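Local coordinates for plasmodesmata-located protein 8 (Arabidopsis thaliana, PDB 6GRF) that probably modulates cell-to-cell trafficking through plasmodesmata, carrying a tandem DUF26 ectodomain on the extracellular side of the membrane, at residues S26-D29 / T30-S34; V85-I88 / T89-P93; V36-S39 / S40-F44. One frame throughout, in Å; residues are numbered along the deposited sequence.

Contact 1: residues S26-D29 / T30-S34; sequences SNRD and TFLSS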
loop_
_atom_site.group_PDB
_atom_site.type_symbol
_atom_site.label_atom_id
_atom_site.label_comp_id
_atom_site.label_asym_id
_atom_site.label_seq_id
_atom_site.Cartn_x
_atom_site.Cartn_y
_atom_site.Cartn_z
ATOM N N SER A 26 -6.148 -19.497 -14.110
ATOM C CA SER A 26 -5.331 -20.500 -13.403
ATOM C C SER A 26 -4.120 -19.842 -12.737
ATOM O O SER A 26 -3.772 -20.163 -11.602
ATOM C CB SER A 26 -4.868 -21.589 -14.339
ATOM O OG SER A 26 -5.970 -22.338 -14.815
ATOM N N ASN A 27 -3.465 -18.948 -13.481
ATOM C CA ASN A 27 -2.233 -18.300 -13.040
ATOM C C ASN A 27 -2.536 -17.377 -11.844
ATOM O O ASN A 27 -1.762 -17.308 -10.883
ATOM C CB ASN A 27 -1.542 -17.586 -14.207
ATOM C CG ASN A 27 -0.885 -18.550 -15.180
ATOM O OD1 ASN A 27 -0.677 -19.712 -14.852
ATOM N ND2 ASN A 27 -0.529 -18.063 -16.357
ATOM N N ARG A 28 -3.678 -16.686 -11.922
ATOM C CA ARG A 28 -4.167 -15.832 -10.859
ATOM C C ARG A 28 -4.422 -16.674 -9.607
ATOM O O ARG A 28 -3.976 -16.290 -8.540
ATOM C CB ARG A 28 -5.425 -15.087 -11.300
ATOM C CG ARG A 28 -6.021 -14.181 -10.237
ATOM C CD ARG A 28 -7.254 -13.486 -10.766
ATOM N NE ARG A 28 -7.980 -12.821 -9.699
ATOM C CZ ARG A 28 -8.714 -13.453 -8.797
ATOM N NH1 ARG A 28 -8.867 -14.767 -8.890
ATOM N NH2 ARG A 28 -9.288 -12.771 -7.816
ATOM N N ASP A 29 -5.111 -17.813 -9.737
ATOM C CA ASP A 29 -5.419 -18.656 -8.564
ATOM C C ASP A 29 -4.117 -19.109 -7.895
ATOM O O ASP A 29 -4.012 -19.099 -6.675
ATOM C CB ASP A 29 -6.224 -19.916 -8.903
ATOM C CG ASP A 29 -7.694 -19.683 -9.205
ATOM O OD1 ASP A 29 -8.194 -18.584 -8.895
ATOM O OD2 ASP A 29 -8.336 -20.620 -9.754
ATOM N N THR A 30 -3.162 -19.552 -8.716
ATOM C CA THR A 30 -1.880 -20.063 -8.261
ATOM C C THR A 30 -1.142 -18.965 -7.491
ATOM O O THR A 30 -0.563 -19.218 -6.422
ATOM C CB THR A 30 -1.035 -20.549 -9.445
ATOM O OG1 THR A 30 -1.721 -21.655 -10.025
ATOM C CG2 THR A 30 0.368 -20.957 -9.051
ATOM N N PHE A 31 -1.154 -17.755 -8.062
ATOM C CA PHE A 31 -0.578 -16.602 -7.427
ATOM C C PHE A 31 -1.192 -16.404 -6.034
ATOM O O PHE A 31 -0.460 -16.336 -5.066
ATOM C CB PHE A 31 -0.783 -15.351 -8.272
ATOM C CG PHE A 31 -0.579 -14.070 -7.505
ATOM C CD1 PHE A 31 0.693 -13.646 -7.174
ATOM C CD2 PHE A 31 -1.660 -13.302 -7.107
ATOM C CE1 PHE A 31 0.881 -12.471 -6.458
ATOM C CE2 PHE A 31 -1.469 -12.128 -6.393
ATOM C CZ PHE A 31 -0.200 -11.713 -6.079
ATOM N N LEU A 32 -2.527 -16.321 -5.946
ATOM C CA LEU A 32 -3.211 -15.996 -4.669
ATOM C C LEU A 32 -2.944 -17.097 -3.638
ATOM O O LEU A 32 -2.715 -16.825 -2.482
ATOM C CB LEU A 32 -4.711 -15.809 -4.903
ATOM C CG LEU A 32 -5.094 -14.588 -5.742
ATOM C CD1 LEU A 32 -6.587 -14.583 -6.017
ATOM C CD2 LEU A 32 -4.678 -13.288 -5.063
ATOM N N SER A 33 -2.953 -18.346 -4.096
ATOM C CA SER A 33 -2.605 -19.478 -3.279
ATOM C C SER A 33 -1.181 -19.323 -2.704
ATOM O O SER A 33 -0.946 -19.664 -1.556
ATOM C CB SER A 33 -2.760 -20.740 -4.082
ATOM O OG SER A 33 -2.219 -21.832 -3.373
ATOM N N SER A 34 -0.236 -18.819 -3.510
ATOM C CA SER A 34 1.181 -18.636 -3.106
ATOM C C SER A 34 1.299 -17.535 -2.045
ATOM O O SER A 34 2.119 -17.625 -1.149
ATOM C CB SER A 34 2.064 -18.300 -4.280
ATOM O OG SER A 34 2.220 -19.425 -5.123
HETATM O O HOH W 1 -0.981 -21.679 -12.662
#

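Contact 2: residues V85-I88 / T89-P93; sequences VDQI and TLICP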
loop_
_atom_site.group_PDB
_atom_site.type_symbol
_atom_site.label_atom_id
_atom_site.label_comp_id
_atom_site.label_asym_id
_atom_site.label_seq_id
_atom_site.Cartn_x
_atom_site.Cartn_y
_atom_site.Cartn_z
ATOM N N VAL A 85 -7.135 -11.839 0.189
ATOM C CA VAL A 85 -7.305 -12.689 -0.995
ATOM C C VAL A 85 -8.809 -12.890 -1.274
ATOM O O VAL A 85 -9.247 -12.823 -2.430
ATOM C CB VAL A 85 -6.526 -14.007 -0.825
ATOM C CG1 VAL A 85 -6.985 -15.092 -1.785
ATOM C CG2 VAL A 85 -5.034 -13.764 -0.974
ATOM N N ASP A 86 -9.607 -13.079 -0.217
ATOM C CA ASP A 86 -11.039 -13.218 -0.356
ATOM C C ASP A 86 -11.639 -11.895 -0.844
ATOM O O ASP A 86 -12.416 -11.873 -1.772
ATOM C CB ASP A 86 -11.670 -13.679 0.955
ATOM C CG ASP A 86 -11.268 -15.096 1.328
ATOM O OD1 ASP A 86 -11.376 -15.982 0.444
ATOM O OD2 ASP A 86 -10.844 -15.304 2.492
ATOM N N GLN A 87 -11.260 -10.785 -0.218
ATOM C CA GLN A 87 -11.872 -9.496 -0.546
ATOM C C GLN A 87 -11.552 -9.088 -1.994
ATOM O O GLN A 87 -12.423 -8.571 -2.680
ATOM C CB GLN A 87 -11.421 -8.420 0.447
ATOM C CG GLN A 87 -11.901 -7.011 0.107
ATOM C CD GLN A 87 -13.354 -6.734 0.412
ATOM O OE1 GLN A 87 -14.075 -7.554 0.980
ATOM N NE2 GLN A 87 -13.801 -5.545 0.043
ATOM N N ILE A 88 -10.303 -9.277 -2.435
ATOM C CA ILE A 88 -9.875 -8.736 -3.726
ATOM C C ILE A 88 -10.651 -9.447 -4.845
ATOM O O ILE A 88 -11.012 -8.822 -5.849
ATOM C CB ILE A 88 -8.347 -8.805 -3.930
ATOM C CG1 ILE A 88 -7.887 -7.784 -4.974
ATOM C CG2 ILE A 88 -7.877 -10.207 -4.298
ATOM C CD1 ILE A 88 -6.385 -7.685 -5.133
ATOM N N THR A 89 -10.929 -10.741 -4.640
ATOM C CA THR A 89 -11.770 -11.544 -5.549
ATOM C C THR A 89 -13.199 -10.987 -5.555
ATOM O O THR A 89 -13.816 -10.907 -6.604
ATOM C CB THR A 89 -11.732 -13.029 -5.156
ATOM O OG1 THR A 89 -10.389 -13.490 -5.310
ATOM C CG2 THR A 89 -12.670 -13.892 -5.970
ATOM N N LEU A 90 -13.692 -10.602 -4.370
ATOM C CA LEU A 90 -15.056 -10.107 -4.161
ATOM C C LEU A 90 -15.280 -8.775 -4.896
ATOM O O LEU A 90 -16.266 -8.636 -5.613
ATOM C CB LEU A 90 -15.315 -9.953 -2.654
ATOM C CG LEU A 90 -16.782 -9.869 -2.227
ATOM C CD1 LEU A 90 -16.981 -10.428 -0.819
ATOM C CD2 LEU A 90 -17.307 -8.440 -2.307
ATOM N N ILE A 91 -14.400 -7.787 -4.690
ATOM C CA ILE A 91 -14.631 -6.441 -5.267
ATOM C C ILE A 91 -14.129 -6.369 -6.713
ATOM O O ILE A 91 -14.525 -5.464 -7.425
ATOM C CB ILE A 91 -14.030 -5.303 -4.413
ATOM C CG1 ILE A 91 -12.508 -5.407 -4.278
ATOM C CG2 ILE A 91 -14.718 -5.228 -3.059
ATOM C CD1 ILE A 91 -11.848 -4.110 -3.864
ATOM N N CYS A 92 -13.265 -7.301 -7.134
ATOM C CA CYS A 92 -12.679 -7.277 -8.481
ATOM C C CYS A 92 -12.794 -8.652 -9.139
ATOM O O CYS A 92 -11.793 -9.303 -9.380
ATOM C CB CYS A 92 -11.220 -6.846 -8.424
ATOM S SG CYS A 92 -10.999 -5.167 -7.785
ATOM N N PRO A 93 -14.018 -9.134 -9.439
ATOM C CA PRO A 93 -14.235 -10.509 -9.901
ATOM C C PRO A 93 -13.345 -11.076 -11.030
ATOM O O PRO A 93 -12.835 -12.208 -10.922
ATOM C CB PRO A 93 -15.680 -10.472 -10.435
ATOM C CG PRO A 93 -16.364 -9.361 -9.664
ATOM C CD PRO A 93 -15.273 -8.379 -9.300
#

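Contact 3: residues V36-S39 / S40-F44; sequences VTSS and SDASF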
loop_
_atom_site.group_PDB
_atom_site.type_symbol
_atom_site.label_atom_id
_atom_site.label_comp_id
_atom_site.label_asym_id
_atom_site.label_seq_id
_atom_site.Cartn_x
_atom_site.Cartn_y
_atom_site.Cartn_z
ATOM N N VAL A 36 -0.887 -16.700 0.188
ATOM C CA VAL A 36 -1.347 -17.227 1.462
ATOM C C VAL A 36 -0.238 -18.097 2.077
ATOM O O VAL A 36 0.048 -17.990 3.266
ATOM C CB VAL A 36 -2.669 -18.003 1.316
ATOM C CG1 VAL A 36 -2.998 -18.794 2.571
ATOM C CG2 VAL A 36 -3.825 -17.088 0.941
ATOM N N THR A 37 0.377 -18.954 1.257
ATOM C CA THR A 37 1.456 -19.839 1.683
ATOM C C THR A 37 2.615 -19.001 2.243
ATOM O O THR A 37 3.093 -19.279 3.329
ATOM C CB THR A 37 1.886 -20.757 0.525
ATOM O OG1 THR A 37 0.780 -21.596 0.189
ATOM C CG2 THR A 37 3.073 -21.638 0.851
ATOM N N SER A 38 3.036 -17.973 1.491
ATOM C CA SER A 38 4.195 -17.117 1.816
ATOM C C SER A 38 3.948 -16.301 3.095
ATOM O O SER A 38 4.875 -16.068 3.859
ATOM C CB SER A 38 4.515 -16.198 0.680
ATOM O OG SER A 38 5.751 -15.535 0.892
ATOM N N SER A 39 2.705 -15.838 3.255
ATOM C CA SER A 39 2.176 -15.129 4.435
ATOM C C SER A 39 2.784 -15.615 5.759
ATOM O O SER A 39 3.196 -14.800 6.591
ATOM C CB SER A 39 0.683 -15.285 4.499
ATOM O OG SER A 39 0.056 -14.033 4.364
ATOM N N SER A 40 2.771 -16.934 5.965
ATOM C CA SER A 40 3.093 -17.568 7.242
ATOM C C SER A 40 4.401 -17.028 7.825
ATOM O O SER A 40 4.475 -16.847 9.028
ATOM C CB SER A 40 3.158 -19.066 7.116
ATOM O OG SER A 40 2.341 -19.518 6.049
ATOM N N ASP A 41 5.425 -16.795 6.990
ATOM C CA ASP A 41 6.750 -16.447 7.536
ATOM C C ASP A 41 7.474 -15.366 6.718
ATOM O O ASP A 41 8.694 -15.239 6.815
ATOM C CB ASP A 41 7.616 -17.701 7.695
ATOM C CG ASP A 41 7.652 -18.573 6.458
ATOM O OD1 ASP A 41 7.511 -18.017 5.351
ATOM O OD2 ASP A 41 7.809 -19.805 6.619
ATOM N N ALA A 42 6.739 -14.542 5.971
ATOM C CA ALA A 42 7.325 -13.331 5.418
ATOM C C ALA A 42 6.239 -12.260 5.304
ATOM O O ALA A 42 5.100 -12.543 4.917
ATOM C CB ALA A 42 7.988 -13.610 4.090
ATOM N N SER A 43 6.620 -11.035 5.671
ATOM C CA SER A 43 5.753 -9.871 5.652
ATOM C C SER A 43 5.595 -9.294 4.239
ATOM O O SER A 43 4.657 -8.558 3.979
ATOM C CB SER A 43 6.289 -8.842 6.597
ATOM O OG SER A 43 6.124 -9.314 7.918
ATOM N N PHE A 44 6.544 -9.609 3.356
ATOM C CA PHE A 44 6.537 -9.170 1.971
ATOM C C PHE A 44 7.048 -10.303 1.076
ATOM O O PHE A 44 7.967 -11.017 1.435
ATOM C CB PHE A 44 7.430 -7.938 1.771
ATOM C CG PHE A 44 7.840 -7.754 0.331
ATOM C CD1 PHE A 44 6.975 -7.179 -0.582
ATOM C CD2 PHE A 44 9.046 -8.250 -0.136
ATOM C CE1 PHE A 44 7.318 -7.075 -1.923
ATOM C CE2 PHE A 44 9.391 -8.130 -1.474
ATOM C CZ PHE A 44 8.523 -7.550 -2.367
#

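Contact 1: residues S26-D29 / T30-S34
The carbonyl oxygen of S26 is gripped twice by T30, once by the amide and once by the hydroxyl. T30 N donates to S26 O over 3.0 Å with an N-H...O angle of 161°, and T30 OG1 reaches the same S26 O, also at 3.0 Å, from the other face of the carbonyl plane. The hydroxyl can fold back because T30 OG1 lies anti to its own carbonyl carbon (chi1 -65°), beside the backbone N. A water then donates to T30 OG1 at 2.7 Å and to N27 OD1 at 3.0 Å, bridging the two side chains one turn apart. The turns belong to helix 23-39, which packs on the five-stranded antiparallel sheet of the first DUF26 (Gnk2-homologous) domain. On the buried side the R28 chain is extended as far as NE, after which the guanidinium turns and presents one face to L32: CD1 lies 3.5 Å above the plane, displaced toward the rim. R28 NH2 is bonded to T89 OG1 and NE to Y109 OH, while L32 also packs against V85 of helix 74-91. Further round, F31 CB rests 3.3 Å from R28 O, and the ring leads off toward V62 of the sheet.

Contact 2: residues V85-I88 / T89-P93
Q87 reaches I91 across one turn near the end of helix 74-91, its NE2 lying 3.3 Å from the I91 methyl CG2. The Q87 chain is bent at chi2 (76°), which brings the amide back over the following turn, where the two side chains run obliquely past each other. The other branch of I91 stays closer to the backbone, with CG1 within 3.5 Å of Q87 O. That carbonyl oxygen also takes the I91 amide, Q87 O to I91 N measuring 2.9 Å, almost in line with the C=O bond (168°). Q87 and I91 both touch F8 as well, so the pair sits against edge strand 8-13.

I88 points into the domain. Its side chain packs on A98, L100, L107 and Y109 of the antiparallel sheet on which this helix rests in the Gnk2-homologous fold. I88 O receives a weak bond from C92 N at 3.0 Å, where the chain leaves helical geometry. C92 CB stays close to the same carbonyl, 3.3 Å from I88 O, and the sulfur forms a disulfide with C13, fastening the helix end to strand 8-13.

T89, one residue after I88, directs its hydroxyl back along the helix (chi1 -63°), leaving OG1 3.2 Å from V85 O. The main polar partner of this hydroxyl is R28 of helix 23-39, while the backbone bond from T89 N to V85 O is long and weak.

Contact 3: residues V36-S39 / S40-F44
S40 turns its side chain back toward T37 in the last turn of helix 23-39, where the chain leaves the helix and heads for edge strand 44-49 of the DUF26 sheet. Twisted off the staggered position toward the backbone N (chi1 -27°), the S40 hydroxyl OG donates to T37 O at 2.8 Å. The donor lies 33° out of that carbonyl plane, and the C=O...O angle is 140°. One residue further on, S38 O becomes the focus of the turn. D41 N donates to it at 3.3 Å from above the carbonyl plane, and A42 N adds a weak bond to S38 O at 3.2 Å, so two successive amides of the departing chain close over one helical carbonyl. D41 OD1 comes to 3.6 Å from S38 O, with no hydrogen bond between them. The S38 side chain leaves on another course: its hydroxyl is held by Y66 and N45, and Y66 OH also bonds A42 O, tying the turn to the sheet. S39 lies against S78 and I81 of helix 74-91. The A42 methyl faces S38 twice: CB is 4.4 Å from S38 OG, and it lies beyond the carbonyl oxygen, 4.0 Å from S38 O.

In the fold
From the N terminus, contact 1 spans adjacent turns in the N-terminal and middle part of helix 23-39, and contact 3 follows at its C-terminal end, where the chain turns toward strand 44-49. Contact 2 comes later, at the end of helix 74-91. Each joins consecutive segments, so the three run in series, none enclosing or crossing another and none closing a long loop. Contacts 1 and 3 share a helix and are also joined by the hydrogen bond between T37 OG1 and S33 O. Contact 2 meets contact 1 through a polar and an apolar link between the two helices, and contact 3 through V85 with V36. Together they tie the two helices of the first DUF26 domain to each other and to its sheet.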